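Local coordinates for dITP/XTP pyrophosphatase (PDB 6WWD), which probably hydrolyses non-canonical purine nucleoside triphosphates such as XTP, dITP and ITP to monophosphates, clearing them from the nucleotide pool, at residues G96-Q108 against A146-I160. Residues are numbered along the deposited sequence; the frame is centred on the assembly and turned at random.
Sequences GDDAANTALLLAQ and ARIPAGQNGFGYDPI
The phenol ring of Tyr157 meets helix 98-108 obliquely: Thr102 OG1, Leu105 CD2 and Asn101 CB all approach it at a slant, whereas Ile160 CD1 lies at the edge, in the ring plane. Thr102 OG1 stands 3.6 Å from Tyr157 CD1, and Asn101 CB is 3.3 Å from Tyr157 OH. The Asn101 amide is turned only 22° from the ring plane, but the two polar ends do not pair: Tyr157 OH is hydrogen-bonded to Ser88 O and Asn101 OD1 to Ser92 OG. Both partners precede the helix, so the buried phenol and amide are tied to the same loop.

Further along the helix the packing is mostly apolar. With chi1 at -75°, Thr102 turns OG1 to the Tyr157 and Gly156 side and CG2 onto Ile160 CG2, 3.7 Å away, and Leu105 CD2 reaches Ile160 CD1 at 3.8 Å. Leu106 straddles the far end, with CD1 3.7 Å from Pro149 CD and CD2 against Ile160 CG2. Ala146 O, which Leu106 CD2 also approaches, accepts a hydrogen bond from Arg117 NH2. At the helix start, Asp98 OD2 comes within 3.6 Å of Gly156 N, and Asp97 caps the first turn through OD1, which accepts from Ala100 N at 3.0 Å.

Phe155 to Asp158 form a type II' turn with Gly156 at positive phi (59°), closed by Asp158 N to Phe155 O. In this HAM1-family enzyme these four residues are predicted to bind substrate; here their turn is backed by a helix lying against the loop between strands 134-145 and 161-163.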
loop_
_atom_site.group_PDB
_atom_site.type_symbol
_atom_site.label_atom_id
_atom_site.label_comp_id
_atom_site.label_asym_id
_atom_site.label_seq_id
_atom_site.Cartn_x
_atom_site.Cartn_y
_atom_site.Cartn_z
ATOM N N GLY D 96 25.116 11.004 -0.587
ATOM C CA GLY D 96 25.855 12.131 -0.051
ATOM C C GLY D 96 25.814 13.444 -0.811
ATOM O O GLY D 96 26.505 14.387 -0.411
ATOM N N ASP D 97 25.085 13.543 -1.917
ATOM C CA ASP D 97 24.884 14.851 -2.535
ATOM C C ASP D 97 23.483 15.315 -2.142
ATOM O O ASP D 97 22.519 15.161 -2.896
ATOM C CB ASP D 97 25.074 14.789 -4.046
ATOM C CG ASP D 97 25.119 16.175 -4.693
ATOM O OD1 ASP D 97 24.634 17.163 -4.090
ATOM O OD2 ASP D 97 25.640 16.273 -5.827
ATOM N N ASP D 98 23.372 15.872 -0.925
ATOM C CA ASP D 98 22.062 16.298 -0.423
ATOM C C ASP D 98 21.437 17.330 -1.346
ATOM O O ASP D 98 20.230 17.294 -1.605
ATOM C CB ASP D 98 22.161 16.884 0.986
ATOM C CG ASP D 98 22.548 15.869 2.031
ATOM O OD1 ASP D 98 22.407 14.650 1.789
ATOM O OD2 ASP D 98 22.977 16.311 3.124
ATOM N N ALA D 99 22.248 18.259 -1.851
ATOM C CA ALA D 99 21.723 19.325 -2.696
ATOM C C ALA D 99 21.090 18.759 -3.957
ATOM O O ALA D 99 20.022 19.218 -4.378
ATOM C CB ALA D 99 22.837 20.318 -3.041
ATOM N N ALA D 100 21.708 17.725 -4.549
ATOM C CA ALA D 100 21.141 17.103 -5.744
ATOM C C ALA D 100 19.871 16.313 -5.420
ATOM O O ALA D 100 18.937 16.283 -6.230
ATOM C CB ALA D 100 22.178 16.202 -6.422
ATOM N N ASN D 101 19.827 15.635 -4.266
ATOM C CA ASN D 101 18.605 14.924 -3.876
ATOM C C ASN D 101 17.439 15.901 -3.757
ATOM O O ASN D 101 16.343 15.656 -4.272
ATOM C CB ASN D 101 18.812 14.184 -2.543
ATOM C CG ASN D 101 19.867 13.097 -2.631
ATOM O OD1 ASN D 101 20.235 12.660 -3.721
ATOM N ND2 ASN D 101 20.346 12.639 -1.474
ATOM N N THR D 102 17.678 17.028 -3.090
ATOM C CA THR D 102 16.646 18.035 -2.866
ATOM C C THR D 102 16.201 18.683 -4.175
ATOM O O THR D 102 15.001 18.880 -4.399
ATOM C CB THR D 102 17.176 19.083 -1.877
ATOM O OG1 THR D 102 17.179 18.518 -0.559
ATOM C CG2 THR D 102 16.349 20.371 -1.898
ATOM N N ALA D 103 17.150 19.020 -5.055
ATOM C CA ALA D 103 16.781 19.599 -6.345
ATOM C C ALA D 103 15.966 18.615 -7.185
ATOM O O ALA D 103 15.007 19.008 -7.854
ATOM C CB ALA D 103 18.035 20.049 -7.097
ATOM N N LEU D 104 16.331 17.331 -7.172
ATOM C CA LEU D 104 15.543 16.350 -7.912
ATOM C C LEU D 104 14.117 16.276 -7.372
ATOM O O LEU D 104 13.147 16.254 -8.139
ATOM C CB LEU D 104 16.216 14.972 -7.862
ATOM C CG LEU D 104 15.403 13.794 -8.443
ATOM C CD1 LEU D 104 15.052 14.010 -9.944
ATOM C CD2 LEU D 104 16.116 12.452 -8.202
ATOM N N LEU D 105 13.970 16.201 -6.054
ATOM C CA LEU D 105 12.635 16.095 -5.470
ATOM C C LEU D 105 11.761 17.281 -5.872
ATOM O O LEU D 105 10.609 17.104 -6.299
ATOM C CB LEU D 105 12.740 15.987 -3.951
ATOM C CG LEU D 105 11.403 15.803 -3.238
ATOM C CD1 LEU D 105 10.709 14.597 -3.791
ATOM C CD2 LEU D 105 11.638 15.605 -1.768
ATOM N N LEU D 106 12.291 18.504 -5.729
ATOM C CA LEU D 106 11.547 19.693 -6.144
ATOM C C LEU D 106 11.156 19.625 -7.609
ATOM O O LEU D 106 10.020 19.952 -7.971
ATOM C CB LEU D 106 12.361 20.967 -5.914
ATOM C CG LEU D 106 12.574 21.469 -4.494
ATOM C CD1 LEU D 106 13.302 22.812 -4.545
ATOM C CD2 LEU D 106 11.223 21.596 -3.807
ATOM N N ALA D 107 12.110 19.256 -8.472
ATOM C CA ALA D 107 11.828 19.205 -9.902
ATOM C C ALA D 107 10.780 18.149 -10.210
ATOM O O ALA D 107 9.909 18.362 -11.063
ATOM C CB ALA D 107 13.106 18.936 -10.698
ATOM N N GLN D 108 10.859 16.995 -9.537
ATOM C CA GLN D 108 9.862 15.948 -9.757
ATOM C C GLN D 108 8.466 16.445 -9.409
ATOM O O GLN D 108 7.495 16.129 -10.109
ATOM C CB GLN D 108 10.205 14.692 -8.939
ATOM C CG GLN D 108 11.401 13.879 -9.468
ATOM C CD GLN D 108 11.739 12.691 -8.587
ATOM O OE1 GLN D 108 11.674 12.782 -7.371
ATOM N NE2 GLN D 108 12.090 11.574 -9.201
ATOM N N ALA D 146 8.024 22.003 0.351
ATOM C CA ALA D 146 8.018 23.375 -0.129
ATOM C C ALA D 146 8.221 23.429 -1.644
ATOM O O ALA D 146 8.645 22.468 -2.294
ATOM C CB ALA D 146 9.115 24.194 0.561
ATOM N N ARG D 147 7.954 24.604 -2.200
ATOM C CA ARG D 147 8.194 24.848 -3.612
ATOM C C ARG D 147 9.577 25.408 -3.868
ATOM O O ARG D 147 10.115 25.221 -4.961
ATOM C CB ARG D 147 7.141 25.807 -4.161
ATOM C CG ARG D 147 5.775 25.223 -4.035
ATOM C CD ARG D 147 4.776 25.935 -4.901
ATOM N NE ARG D 147 3.468 25.309 -4.745
ATOM C CZ ARG D 147 2.966 24.410 -5.583
ATOM N NH1 ARG D 147 3.647 24.034 -6.659
ATOM N NH2 ARG D 147 1.773 23.894 -5.347
ATOM N N ILE D 148 10.145 26.125 -2.900
ATOM C CA ILE D 148 11.533 26.588 -2.980
ATOM C C ILE D 148 12.191 26.421 -1.623
ATOM O O ILE D 148 11.564 26.611 -0.574
ATOM C CB ILE D 148 11.624 28.067 -3.442
ATOM C CG1 ILE D 148 10.883 28.988 -2.480
ATOM C CG2 ILE D 148 11.092 28.236 -4.860
ATOM C CD1 ILE D 148 11.025 30.422 -2.804
ATOM N N PRO D 149 13.485 26.091 -1.619
ATOM C CA PRO D 149 14.179 25.879 -0.341
ATOM C C PRO D 149 14.300 27.169 0.453
ATOM O O PRO D 149 14.409 28.255 -0.110
ATOM C CB PRO D 149 15.562 25.367 -0.764
ATOM C CG PRO D 149 15.408 24.974 -2.221
ATOM C CD PRO D 149 14.382 25.899 -2.771
ATOM N N ALA D 150 14.268 27.036 1.779
ATOM C CA ALA D 150 14.488 28.164 2.672
ATOM C C ALA D 150 15.115 27.659 3.961
ATOM O O ALA D 150 14.925 26.505 4.349
ATOM C CB ALA D 150 13.199 28.937 2.969
ATOM N N GLY D 151 15.865 28.531 4.616
ATOM C CA GLY D 151 16.485 28.208 5.893
ATOM C C GLY D 151 17.909 27.709 5.743
ATOM O O GLY D 151 18.306 27.148 4.721
ATOM N N GLN D 152 18.700 27.921 6.800
ATOM C CA GLN D 152 20.110 27.574 6.777
ATOM C C GLN D 152 20.543 26.712 7.951
ATOM O O GLN D 152 21.707 26.301 7.992
ATOM C CB GLN D 152 20.969 28.855 6.745
ATOM N N ASN D 153 19.651 26.417 8.895
ATOM C CA ASN D 153 19.975 25.557 10.034
ATOM C C ASN D 153 19.403 24.159 9.820
ATOM O O ASN D 153 18.551 23.683 10.566
ATOM C CB ASN D 153 19.470 26.158 11.349
ATOM C CG ASN D 153 18.853 27.535 11.182
ATOM O OD1 ASN D 153 19.552 28.528 10.949
ATOM N ND2 ASN D 153 17.535 27.609 11.344
ATOM N N GLY D 154 19.862 23.501 8.769
ATOM C CA GLY D 154 19.390 22.160 8.510
ATOM C C GLY D 154 20.205 21.473 7.443
ATOM O O GLY D 154 20.878 22.113 6.629
ATOM N N PHE D 155 20.115 20.153 7.452
ATOM C CA PHE D 155 20.761 19.287 6.488
ATOM C C PHE D 155 19.701 18.559 5.683
ATOM O O PHE D 155 18.507 18.609 5.998
ATOM C CB PHE D 155 21.672 18.267 7.186
ATOM N N GLY D 156 20.164 17.862 4.649
ATOM C CA GLY D 156 19.294 16.959 3.915
ATOM C C GLY D 156 18.105 17.685 3.325
ATOM O O GLY D 156 18.250 18.708 2.650
ATOM N N TYR D 157 16.911 17.137 3.553
ATOM C CA TYR D 157 15.690 17.721 3.010
ATOM C C TYR D 157 15.091 18.815 3.885
ATOM O O TYR D 157 14.034 19.354 3.530
ATOM C CB TYR D 157 14.639 16.630 2.779
ATOM C CG TYR D 157 15.088 15.594 1.767
ATOM C CD1 TYR D 157 15.003 15.850 0.400
ATOM C CD2 TYR D 157 15.573 14.356 2.180
ATOM C CE1 TYR D 157 15.404 14.900 -0.540
ATOM C CE2 TYR D 157 15.973 13.393 1.251
ATOM C CZ TYR D 157 15.888 13.678 -0.107
ATOM O OH TYR D 157 16.289 12.733 -1.024
ATOM N N ASP D 158 15.734 19.167 4.996
ATOM C CA ASP D 158 15.199 20.212 5.867
ATOM C C ASP D 158 14.823 21.501 5.135
ATOM O O ASP D 158 13.768 22.071 5.466
ATOM C CB ASP D 158 16.208 20.528 6.983
ATOM C CG ASP D 158 16.299 19.418 8.011
ATOM O OD1 ASP D 158 15.493 18.472 7.928
ATOM O OD2 ASP D 158 17.193 19.474 8.882
ATOM N N PRO D 159 15.610 22.018 4.177
ATOM C CA PRO D 159 15.220 23.275 3.509
ATOM C C PRO D 159 13.946 23.176 2.674
ATOM O O PRO D 159 13.403 24.217 2.322
ATOM C CB PRO D 159 16.437 23.595 2.620
ATOM C CG PRO D 159 17.554 22.880 3.247
ATOM C CD PRO D 159 16.984 21.631 3.813
ATOM N N ILE D 160 13.437 21.979 2.356
ATOM C CA ILE D 160 12.218 21.875 1.557
ATOM C C ILE D 160 11.114 21.126 2.285
ATOM O O ILE D 160 10.089 20.818 1.682
ATOM C CB ILE D 160 12.474 21.217 0.187
ATOM C CG1 ILE D 160 13.040 19.796 0.382
ATOM C CG2 ILE D 160 13.323 22.106 -0.722
ATOM C CD1 ILE D 160 13.067 19.010 -0.903
#